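Long-range contacts in fiber (Human adenovirus 48, PDB 6FJQ), which forms the trimeric knob domain of the adenovirus fiber and probably binds primary receptors on the surface of the host cell: residues A[135-140]-A[187-192]; A[63-68]-A[171-176]; A[8-13]-A[85-90]. All blocks are in the same frame, centred on the assembly; numbering follows the deposited sequence.

In the fold
The knob is an antiparallel beta-sandwich without helices, and the three contacts sample different parts of it. Contact 1 joins its two sheets, packing strand 136-142 of one against strand 187-192 of the other, each outermost in its sheet within the chain. Contact 2 lies at the other edge of the first of these sheets, where strand 64-71 pairs with strand 165-172; its centre is about 16 Å from that of contact 1. Contact 3 ties the loop 8-13 to Y87, just before strand 88-90, which is outermost in the second sheet within this chain; its centre is about 22 and 24 Å from those of contacts 1 and 2. Along the chain contact 3 closes before contact 1 opens, whereas contact 2 interlocks with both.

Contact 1 (A[135-140]-A[187-192]); sequences NKYVSN and LTFSYI
Strands from the two sheets of the knob's beta-sandwich face each other here, with Y137, L187 and F189 between them. Strands 136-140 and 187-192 run nearly antiparallel, at 161°, but their axes stay 8.5 Å apart, so side chains rather than backbone bonds join them. The main feature is a CH-pi contact: F189 CB sits over the centre of the Y137 ring, 3.7 Å from its centroid. In F189, chi1 (53°) sets CG between the backbone N and the carbonyl carbon; the end of the side chain leads away from strand 136-140. The two ring planes differ by only 26°, yet they are slid apart and barely overlap, with centroids 5.4 Å from each other. In this sandwich F189 turns on into the interior against V155 and F157, where a wholly apolar ring suits the site. Tyrosine fits a partly exposed position: its ring packs on apolar groups and meets F186 of the second subunit, at the trimer interface, while its polar end, Y137 OH, lies 3.7 Å from T188 O. L187, a branched aliphatic residue, brings CD1 to the edge of the tyrosine ring, 4.1 Å from Y137 CE2. This methyl also lies beside the small S139 side chain, which is about 3 Å from a bound sulfate, probably from the crystallisation liquor.

Contact 2 (A[63-68]-A[171-176]); sequences KKFTIK and FAWNKT
K63 and W173 lie where strand 64-71 begins and strand 165-172 ends, and backbone bonds join the two strands. F65 and F171 form an antiparallel hydrogen-bonded pair: F65 N donates to F171 O at 3.0 Å, and F171 N to F65 O at 3.1 Å. K64 and A172 make the adjoining non-hydrogen-bonded pair, after which W173 N reaches K63 O at 3.1 Å in a fairly straight bond (159° at the hydrogen). A further polar link comes from the lysine side chain. The K63 chain bends at chi3 (87°), which sets CE near the loop; NZ then extends to N174 O in a 2.9 Å hydrogen bond, with T176 CG2 close to NZ.

The remaining contacts are aromatic and apolar. K63 lies over one face of the W173 indole: its CB is 4.0 Å from the centroid of the five-membered ring, a CH-pi contact, and its backbone O stands over the middle of the ring system. F65 CE2 approaches the indole in its plane, 3.9 Å from W173 CZ3. The F65 and F171 rings meet at an oblique 43°, with F171 CG over one face of F65; F49 and F182 continue this aromatic cluster. I67 CD1 adds a branched aliphatic group at the edge of F171. Phenylalanines thus suit the face turned to the core, whereas lysine serves the border twice, with an aliphatic stem on the indole and an ammonium group bonded to a backbone carbonyl of the loop 173-176.

Contact 3 (A[8-13]-A[85-90]); sequences TPDPSP and KEYWNY
Y87 O is gripped twice by T8. The backbone N of T8 donates to it at 2.9 Å, from above the carbonyl plane by 40°, and T8 OG1 adds a weak bond at 3.4 Å. Threonine suits this place because its hydroxyl, set between the backbone N and the carbonyl carbon (chi1 45°), can reach the same acceptor as its own N-H.

Beyond this bond the loop 8-13 curls round the tyrosine side chain. D10 CB lies at the ring edge, near its plane, and D10 OD2 is 3.5 Å from Y87 CE2. P13 O stands over one face, offset toward the rim; over the opposite face, also toward the rim, lies OE1 of E86, the residue before Y87. At the phenol end S12 OG is 3.3 Å from Y87 OH, a weak hydrogen bond, not settled, since the proton of S12 OG also has P13 O within reach. Tyrosine suits this place as a flat ring with a polar end among D10, S12 and P13.

P9 of the loop touches T112 of the third subunit. The loop follows strand 4-7, which pairs with strand 88-90 through W6 and N89, and W88 packs on F27 and L29 of strand 23-32.

Contact 1 (A[135-140]-A[187-192])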
loop_
_atom_site.group_PDB
_atom_site.type_symbol
_atom_site.label_atom_id
_atom_site.label_comp_id
_atom_site.label_asym_id
_atom_site.label_seq_id
_atom_site.Cartn_x
_atom_site.Cartn_y
_atom_site.Cartn_z
ATOM N N ASN A 135 -8.199 6.295 -12.391
ATOM C CA ASN A 135 -8.194 4.868 -12.622
ATOM C C ASN A 135 -6.785 4.305 -12.694
ATOM O O ASN A 135 -6.562 3.252 -13.294
ATOM C CB ASN A 135 -8.942 4.568 -13.901
ATOM C CG ASN A 135 -8.178 4.979 -15.181
ATOM O OD1 ASN A 135 -8.428 4.393 -16.197
ATOM N ND2 ASN A 135 -7.283 5.983 -15.150
ATOM N N LYS A 136 -5.838 4.985 -12.082
ATOM C CA LYS A 136 -4.473 4.497 -12.072
ATOM C C LYS A 136 -3.900 4.562 -10.668
ATOM O O LYS A 136 -4.034 5.569 -9.956
ATOM C CB LYS A 136 -3.573 5.316 -13.000
ATOM C CG LYS A 136 -4.072 5.430 -14.435
ATOM C CD LYS A 136 -3.295 6.471 -15.212
ATOM C CE LYS A 136 -4.217 7.427 -15.956
ATOM N NZ LYS A 136 -4.995 6.702 -17.008
ATOM N N TYR A 137 -3.297 3.444 -10.295
ATOM C CA TYR A 137 -2.347 3.337 -9.200
ATOM C C TYR A 137 -0.977 3.398 -9.861
ATOM O O TYR A 137 -0.720 2.613 -10.784
ATOM C CB TYR A 137 -2.534 1.980 -8.474
ATOM C CG TYR A 137 -1.774 1.871 -7.191
ATOM C CD1 TYR A 137 -2.205 2.541 -6.038
ATOM C CD2 TYR A 137 -0.608 1.100 -7.121
ATOM C CE1 TYR A 137 -1.464 2.459 -4.850
ATOM C CE2 TYR A 137 0.114 0.995 -5.933
ATOM C CZ TYR A 137 -0.322 1.692 -4.831
ATOM O OH TYR A 137 0.359 1.640 -3.705
ATOM N N VAL A 138 -0.112 4.324 -9.421
ATOM C CA VAL A 138 1.221 4.464 -9.996
ATOM C C VAL A 138 2.201 4.258 -8.889
ATOM O O VAL A 138 2.197 5.029 -8.006
ATOM C CB VAL A 138 1.452 5.866 -10.519
ATOM C CG1 VAL A 138 2.885 6.030 -11.010
ATOM C CG2 VAL A 138 0.478 6.166 -11.638
ATOM N N SER A 139 3.058 3.248 -8.969
ATOM C CA SER A 139 3.933 2.878 -7.864
ATOM C C SER A 139 5.173 2.260 -8.457
ATOM O O SER A 139 5.398 2.392 -9.626
ATOM C CB SER A 139 3.191 1.915 -6.974
ATOM O OG SER A 139 3.965 1.420 -5.902
ATOM N N ASN A 140 5.988 1.589 -7.671
ATOM C CA ASN A 140 7.194 0.945 -8.190
ATOM C C ASN A 140 7.300 -0.528 -7.851
ATOM O O ASN A 140 6.582 -1.046 -7.005
ATOM C CB ASN A 140 8.420 1.673 -7.630
ATOM C CG ASN A 140 8.839 2.849 -8.505
ATOM O OD1 ASN A 140 8.620 4.008 -8.179
ATOM N ND2 ASN A 140 9.405 2.545 -9.659
ATOM N N LEU A 187 4.019 -5.902 -5.169
ATOM C CA LEU A 187 3.257 -4.669 -5.161
ATOM C C LEU A 187 1.892 -4.977 -4.542
ATOM O O LEU A 187 1.257 -5.952 -4.915
ATOM C CB LEU A 187 3.024 -4.211 -6.610
ATOM C CG LEU A 187 2.296 -2.893 -6.871
ATOM C CD1 LEU A 187 3.178 -1.750 -6.442
ATOM C CD2 LEU A 187 1.990 -2.743 -8.336
ATOM N N THR A 188 1.452 -4.149 -3.609
ATOM C CA THR A 188 0.143 -4.320 -3.030
ATOM C C THR A 188 -0.615 -3.014 -3.137
ATOM O O THR A 188 -0.032 -1.928 -2.919
ATOM C CB THR A 188 0.234 -4.760 -1.570
ATOM O OG1 THR A 188 1.490 -4.379 -1.029
ATOM C CG2 THR A 188 0.115 -6.224 -1.472
ATOM N N PHE A 189 -1.878 -3.132 -3.547
ATOM C CA PHE A 189 -2.831 -2.032 -3.602
ATOM C C PHE A 189 -4.216 -2.638 -3.426
ATOM O O PHE A 189 -4.366 -3.873 -3.283
ATOM C CB PHE A 189 -2.765 -1.323 -4.929
ATOM C CG PHE A 189 -2.914 -2.233 -6.085
ATOM C CD1 PHE A 189 -1.841 -2.977 -6.531
ATOM C CD2 PHE A 189 -4.099 -2.370 -6.726
ATOM C CE1 PHE A 189 -1.954 -3.824 -7.610
ATOM C CE2 PHE A 189 -4.203 -3.236 -7.819
ATOM C CZ PHE A 189 -3.136 -3.961 -8.252
ATOM N N SER A 190 -5.215 -1.753 -3.392
ATOM C CA SER A 190 -6.605 -2.166 -3.337
ATOM C C SER A 190 -7.361 -1.382 -4.381
ATOM O O SER A 190 -6.851 -0.401 -4.865
ATOM C CB SER A 190 -7.195 -1.991 -1.934
ATOM O OG SER A 190 -7.572 -0.665 -1.720
ATOM N N TYR A 191 -8.529 -1.871 -4.775
ATOM C CA TYR A 191 -9.377 -1.196 -5.771
ATOM C C TYR A 191 -10.862 -1.431 -5.466
ATOM O O TYR A 191 -11.225 -2.385 -4.748
ATOM C CB TYR A 191 -9.006 -1.556 -7.238
ATOM C CG TYR A 191 -9.211 -2.995 -7.664
ATOM C CD1 TYR A 191 -10.432 -3.442 -8.201
ATOM C CD2 TYR A 191 -8.172 -3.901 -7.587
ATOM C CE1 TYR A 191 -10.594 -4.764 -8.607
ATOM C CE2 TYR A 191 -8.311 -5.228 -7.972
ATOM C CZ TYR A 191 -9.519 -5.664 -8.483
ATOM O OH TYR A 191 -9.613 -6.987 -8.868
ATOM N N ILE A 192 -11.696 -0.546 -6.017
ATOM C CA ILE A 192 -13.133 -0.519 -5.734
ATOM C C ILE A 192 -13.831 -1.509 -6.612
ATOM O O ILE A 192 -13.621 -1.511 -7.809
ATOM C CB ILE A 192 -13.697 0.904 -5.966
ATOM C CG1 ILE A 192 -12.944 1.917 -5.071
ATOM C CG2 ILE A 192 -15.217 0.969 -5.737
ATOM C CD1 ILE A 192 -13.002 3.326 -5.609
#

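Contact 2 (A[63-68]-A[171-176])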
loop_
_atom_site.group_PDB
_atom_site.type_symbol
_atom_site.label_atom_id
_atom_site.label_comp_id
_atom_site.label_asym_id
_atom_site.label_seq_id
_atom_site.Cartn_x
_atom_site.Cartn_y
_atom_site.Cartn_z
ATOM N N LYS A 63 12.984 -0.880 -22.813
ATOM C CA LYS A 63 12.806 -0.346 -21.447
ATOM C C LYS A 63 11.328 -0.140 -20.999
ATOM O O LYS A 63 11.067 0.578 -20.051
ATOM C CB LYS A 63 13.577 0.955 -21.302
ATOM C CG LYS A 63 15.045 0.878 -21.724
ATOM C CD LYS A 63 15.737 2.245 -21.774
ATOM C CE LYS A 63 16.307 2.646 -20.450
ATOM N NZ LYS A 63 17.151 3.827 -20.664
ATOM N N LYS A 64 10.371 -0.769 -21.681
ATOM C CA LYS A 64 9.009 -0.798 -21.214
ATOM C C LYS A 64 8.271 -2.034 -21.740
ATOM O O LYS A 64 8.655 -2.573 -22.794
ATOM C CB LYS A 64 8.314 0.487 -21.623
ATOM C CG LYS A 64 8.042 0.685 -23.092
ATOM C CD LYS A 64 8.028 2.216 -23.407
ATOM C CE LYS A 64 6.844 2.737 -24.217
ATOM N NZ LYS A 64 7.117 2.471 -25.628
ATOM N N PHE A 65 7.267 -2.526 -21.000
ATOM C CA PHE A 65 6.381 -3.572 -21.535
ATOM C C PHE A 65 5.091 -3.622 -20.747
ATOM O O PHE A 65 5.004 -3.023 -19.703
ATOM C CB PHE A 65 7.044 -4.967 -21.539
ATOM C CG PHE A 65 7.336 -5.546 -20.137
ATOM C CD1 PHE A 65 6.399 -6.326 -19.478
ATOM C CD2 PHE A 65 8.584 -5.327 -19.525
ATOM C CE1 PHE A 65 6.671 -6.829 -18.220
ATOM C CE2 PHE A 65 8.864 -5.812 -18.281
ATOM C CZ PHE A 65 7.916 -6.576 -17.615
ATOM N N THR A 66 4.124 -4.379 -21.246
ATOM C CA THR A 66 2.793 -4.421 -20.703
ATOM C C THR A 66 2.175 -5.788 -20.559
ATOM O O THR A 66 2.406 -6.683 -21.343
ATOM C CB THR A 66 1.902 -3.679 -21.663
ATOM O OG1 THR A 66 2.464 -2.396 -21.840
ATOM C CG2 THR A 66 0.509 -3.530 -21.137
ATOM N N ILE A 67 1.289 -5.896 -19.589
ATOM C CA ILE A 67 0.602 -7.118 -19.260
ATOM C C ILE A 67 -0.843 -6.725 -19.137
ATOM O O ILE A 67 -1.110 -5.665 -18.636
ATOM C CB ILE A 67 1.289 -7.651 -18.001
ATOM C CG1 ILE A 67 2.216 -8.767 -18.392
ATOM C CG2 ILE A 67 0.352 -8.103 -16.913
ATOM C CD1 ILE A 67 3.086 -9.154 -17.240
ATOM N N LYS A 68 -1.751 -7.533 -19.640
ATOM C CA LYS A 68 -3.169 -7.206 -19.694
ATOM C C LYS A 68 -3.996 -8.350 -19.106
ATOM O O LYS A 68 -3.898 -9.511 -19.571
ATOM C CB LYS A 68 -3.645 -7.158 -21.122
ATOM C CG LYS A 68 -3.238 -6.042 -22.024
ATOM C CD LYS A 68 -3.951 -6.297 -23.389
ATOM C CE LYS A 68 -3.322 -5.509 -24.546
ATOM N NZ LYS A 68 -3.982 -5.904 -25.817
ATOM N N PHE A 171 4.780 -1.462 -17.079
ATOM C CA PHE A 171 6.130 -1.280 -16.536
ATOM C C PHE A 171 6.989 -0.516 -17.496
ATOM O O PHE A 171 6.802 -0.620 -18.696
ATOM C CB PHE A 171 6.815 -2.617 -16.356
ATOM C CG PHE A 171 6.051 -3.558 -15.511
ATOM C CD1 PHE A 171 5.972 -3.373 -14.138
ATOM C CD2 PHE A 171 5.370 -4.609 -16.099
ATOM C CE1 PHE A 171 5.239 -4.233 -13.380
ATOM C CE2 PHE A 171 4.617 -5.473 -15.339
ATOM C CZ PHE A 171 4.575 -5.299 -13.980
ATOM N N ALA A 172 7.960 0.192 -16.938
ATOM C CA ALA A 172 8.829 1.125 -17.662
ATOM C C ALA A 172 9.920 1.662 -16.716
ATOM O O ALA A 172 9.613 1.883 -15.548
ATOM C CB ALA A 172 7.998 2.228 -18.198
ATOM N N TRP A 173 11.156 1.820 -17.196
ATOM C CA TRP A 173 12.285 2.352 -16.405
ATOM C C TRP A 173 13.219 3.253 -17.233
ATOM O O TRP A 173 13.207 3.166 -18.454
ATOM C CB TRP A 173 13.109 1.198 -15.826
ATOM C CG TRP A 173 13.511 0.209 -16.846
ATOM C CD1 TRP A 173 14.656 0.207 -17.536
ATOM C CD2 TRP A 173 12.772 -0.931 -17.302
ATOM N NE1 TRP A 173 14.712 -0.876 -18.386
ATOM C CE2 TRP A 173 13.561 -1.586 -18.264
ATOM C CE3 TRP A 173 11.526 -1.453 -17.000
ATOM C CZ2 TRP A 173 13.138 -2.711 -18.953
ATOM C CZ3 TRP A 173 11.128 -2.636 -17.668
ATOM C CH2 TRP A 173 11.925 -3.221 -18.639
ATOM N N ASN A 174 13.984 4.126 -16.558
ATOM C CA ASN A 174 15.031 4.951 -17.195
ATOM C C ASN A 174 16.410 4.400 -16.937
ATOM O O ASN A 174 17.256 4.486 -17.820
ATOM C CB ASN A 174 15.096 6.398 -16.702
ATOM C CG ASN A 174 13.815 7.151 -16.910
ATOM O OD1 ASN A 174 13.240 7.153 -18.002
ATOM N ND2 ASN A 174 13.366 7.832 -15.854
ATOM N N LYS A 175 16.674 3.904 -15.729
ATOM C CA LYS A 175 17.957 3.283 -15.422
ATOM C C LYS A 175 18.431 2.443 -16.632
ATOM O O LYS A 175 17.620 1.699 -17.196
ATOM C CB LYS A 175 17.814 2.389 -14.192
ATOM C CG LYS A 175 19.077 1.645 -13.815
ATOM C CD LYS A 175 19.234 1.473 -12.298
ATOM C CE LYS A 175 20.539 0.780 -11.899
ATOM N NZ LYS A 175 20.944 1.211 -10.501
ATOM N N THR A 176 19.692 2.598 -17.084
ATOM C CA THR A 176 20.194 1.692 -18.152
ATOM C C THR A 176 20.718 0.474 -17.433
ATOM O O THR A 176 21.773 0.511 -16.860
ATOM C CB THR A 176 21.166 2.358 -19.188
ATOM O OG1 THR A 176 21.669 3.554 -18.610
ATOM C CG2 THR A 176 20.399 2.793 -20.568
#

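Contact 3 (A[8-13]-A[85-90])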
loop_
_atom_site.group_PDB
_atom_site.type_symbol
_atom_site.label_atom_id
_atom_site.label_comp_id
_atom_site.label_asym_id
_atom_site.label_seq_id
_atom_site.Cartn_x
_atom_site.Cartn_y
_atom_site.Cartn_z
ATOM N N THR A 8 -3.167 -19.830 -9.814
ATOM C CA THR A 8 -2.979 -21.145 -9.136
ATOM C C THR A 8 -1.482 -21.443 -9.065
ATOM O O THR A 8 -0.756 -21.196 -10.035
ATOM C CB THR A 8 -3.786 -22.347 -9.752
ATOM O OG1 THR A 8 -3.681 -22.348 -11.167
ATOM C CG2 THR A 8 -5.325 -22.271 -9.360
ATOM N N PRO A 9 -0.998 -21.882 -7.895
ATOM C CA PRO A 9 0.419 -22.283 -7.763
ATOM C C PRO A 9 0.771 -23.474 -8.607
ATOM O O PRO A 9 0.242 -24.552 -8.361
ATOM C CB PRO A 9 0.565 -22.641 -6.279
ATOM C CG PRO A 9 -0.531 -21.903 -5.599
ATOM C CD PRO A 9 -1.629 -21.649 -6.589
ATOM N N ASP A 10 1.599 -23.239 -9.631
ATOM C CA ASP A 10 2.167 -24.280 -10.518
ATOM C C ASP A 10 3.627 -23.870 -10.709
ATOM O O ASP A 10 3.909 -22.665 -10.731
ATOM C CB ASP A 10 1.424 -24.319 -11.873
ATOM C CG ASP A 10 1.503 -25.675 -12.574
ATOM O OD1 ASP A 10 1.039 -26.659 -11.982
ATOM O OD2 ASP A 10 2.003 -25.747 -13.722
ATOM N N PRO A 11 4.569 -24.843 -10.819
ATOM C CA PRO A 11 5.966 -24.371 -11.076
ATOM C C PRO A 11 6.127 -23.707 -12.477
ATOM O O PRO A 11 7.059 -22.909 -12.699
ATOM C CB PRO A 11 6.819 -25.636 -10.936
ATOM C CG PRO A 11 5.889 -26.756 -10.610
ATOM C CD PRO A 11 4.458 -26.310 -10.818
ATOM N N SER A 12 5.161 -24.002 -13.371
ATOM C CA SER A 12 5.157 -23.541 -14.738
ATOM C C SER A 12 4.940 -22.051 -14.908
ATOM O O SER A 12 4.208 -21.428 -14.132
ATOM C CB SER A 12 4.057 -24.242 -15.520
ATOM O OG SER A 12 4.255 -24.006 -16.906
ATOM N N PRO A 13 5.526 -21.482 -15.962
ATOM C CA PRO A 13 5.158 -20.149 -16.403
ATOM C C PRO A 13 3.747 -20.087 -16.962
ATOM O O PRO A 13 3.242 -21.069 -17.488
ATOM C CB PRO A 13 6.178 -19.873 -17.505
ATOM C CG PRO A 13 7.356 -20.696 -17.123
ATOM C CD PRO A 13 6.749 -21.949 -16.626
ATOM N N LYS A 85 -5.494 -18.534 -19.224
ATOM C CA LYS A 85 -6.695 -18.939 -18.526
ATOM C C LYS A 85 -6.564 -20.169 -17.626
ATOM O O LYS A 85 -7.218 -20.265 -16.569
ATOM C CB LYS A 85 -7.771 -19.239 -19.529
ATOM C CG LYS A 85 -8.378 -18.031 -20.187
ATOM C CD LYS A 85 -9.819 -18.256 -20.593
ATOM C CE LYS A 85 -10.777 -18.300 -19.404
ATOM N NZ LYS A 85 -12.114 -18.680 -19.963
ATOM N N GLU A 86 -5.753 -21.136 -18.051
ATOM C CA GLU A 86 -5.650 -22.395 -17.339
ATOM C C GLU A 86 -5.030 -22.197 -15.953
ATOM O O GLU A 86 -5.302 -22.972 -15.075
ATOM C CB GLU A 86 -4.943 -23.454 -18.196
ATOM C CG GLU A 86 -5.308 -24.872 -17.848
ATOM C CD GLU A 86 -4.074 -25.727 -17.952
ATOM O OE1 GLU A 86 -3.251 -25.794 -16.986
ATOM O OE2 GLU A 86 -3.894 -26.267 -19.053
ATOM N N TYR A 87 -4.241 -21.132 -15.756
ATOM C CA TYR A 87 -3.569 -20.848 -14.484
ATOM C C TYR A 87 -4.341 -19.830 -13.604
ATOM O O TYR A 87 -3.782 -19.283 -12.632
ATOM C CB TYR A 87 -2.118 -20.379 -14.746
ATOM C CG TYR A 87 -1.255 -21.413 -15.455
ATOM C CD1 TYR A 87 -1.270 -21.543 -16.844
ATOM C CD2 TYR A 87 -0.452 -22.296 -14.752
ATOM C CE1 TYR A 87 -0.508 -22.508 -17.504
ATOM C CE2 TYR A 87 0.316 -23.249 -15.414
ATOM C CZ TYR A 87 0.275 -23.353 -16.781
ATOM O OH TYR A 87 1.020 -24.317 -17.414
ATOM N N TRP A 88 -5.620 -19.595 -13.896
ATOM C CA TRP A 88 -6.399 -18.559 -13.182
ATOM C C TRP A 88 -7.760 -19.066 -12.721
ATOM O O TRP A 88 -8.645 -19.304 -13.536
ATOM C CB TRP A 88 -6.567 -17.363 -14.087
ATOM C CG TRP A 88 -7.413 -16.270 -13.597
ATOM C CD1 TRP A 88 -8.698 -15.975 -13.986
ATOM C CD2 TRP A 88 -7.035 -15.246 -12.693
ATOM N NE1 TRP A 88 -9.140 -14.829 -13.361
ATOM C CE2 TRP A 88 -8.127 -14.377 -12.551
ATOM C CE3 TRP A 88 -5.863 -14.974 -11.967
ATOM C CZ2 TRP A 88 -8.069 -13.250 -11.716
ATOM C CZ3 TRP A 88 -5.826 -13.845 -11.133
ATOM C CH2 TRP A 88 -6.907 -13.010 -11.025
ATOM N N ASN A 89 -7.918 -19.222 -11.409
ATOM C CA ASN A 89 -9.173 -19.639 -10.839
ATOM C C ASN A 89 -9.239 -19.183 -9.389
ATOM O O ASN A 89 -8.317 -18.591 -8.921
ATOM C CB ASN A 89 -9.317 -21.172 -10.991
ATOM C CG ASN A 89 -10.781 -21.625 -11.160
ATOM O OD1 ASN A 89 -11.664 -20.926 -11.722
ATOM N ND2 ASN A 89 -11.043 -22.814 -10.675
ATOM N N TYR A 90 -10.368 -19.417 -8.726
ATOM C CA TYR A 90 -10.533 -19.308 -7.263
ATOM C C TYR A 90 -9.590 -20.262 -6.511
ATOM O O TYR A 90 -8.983 -21.170 -7.078
ATOM C CB TYR A 90 -11.991 -19.618 -6.838
ATOM C CG TYR A 90 -13.037 -18.591 -7.242
ATOM C CD1 TYR A 90 -13.244 -17.439 -6.471
ATOM C CD2 TYR A 90 -13.849 -18.771 -8.377
ATOM C CE1 TYR A 90 -14.192 -16.489 -6.840
ATOM C CE2 TYR A 90 -14.802 -17.809 -8.748
ATOM C CZ TYR A 90 -14.959 -16.673 -7.982
ATOM O OH TYR A 90 -15.871 -15.727 -8.333
#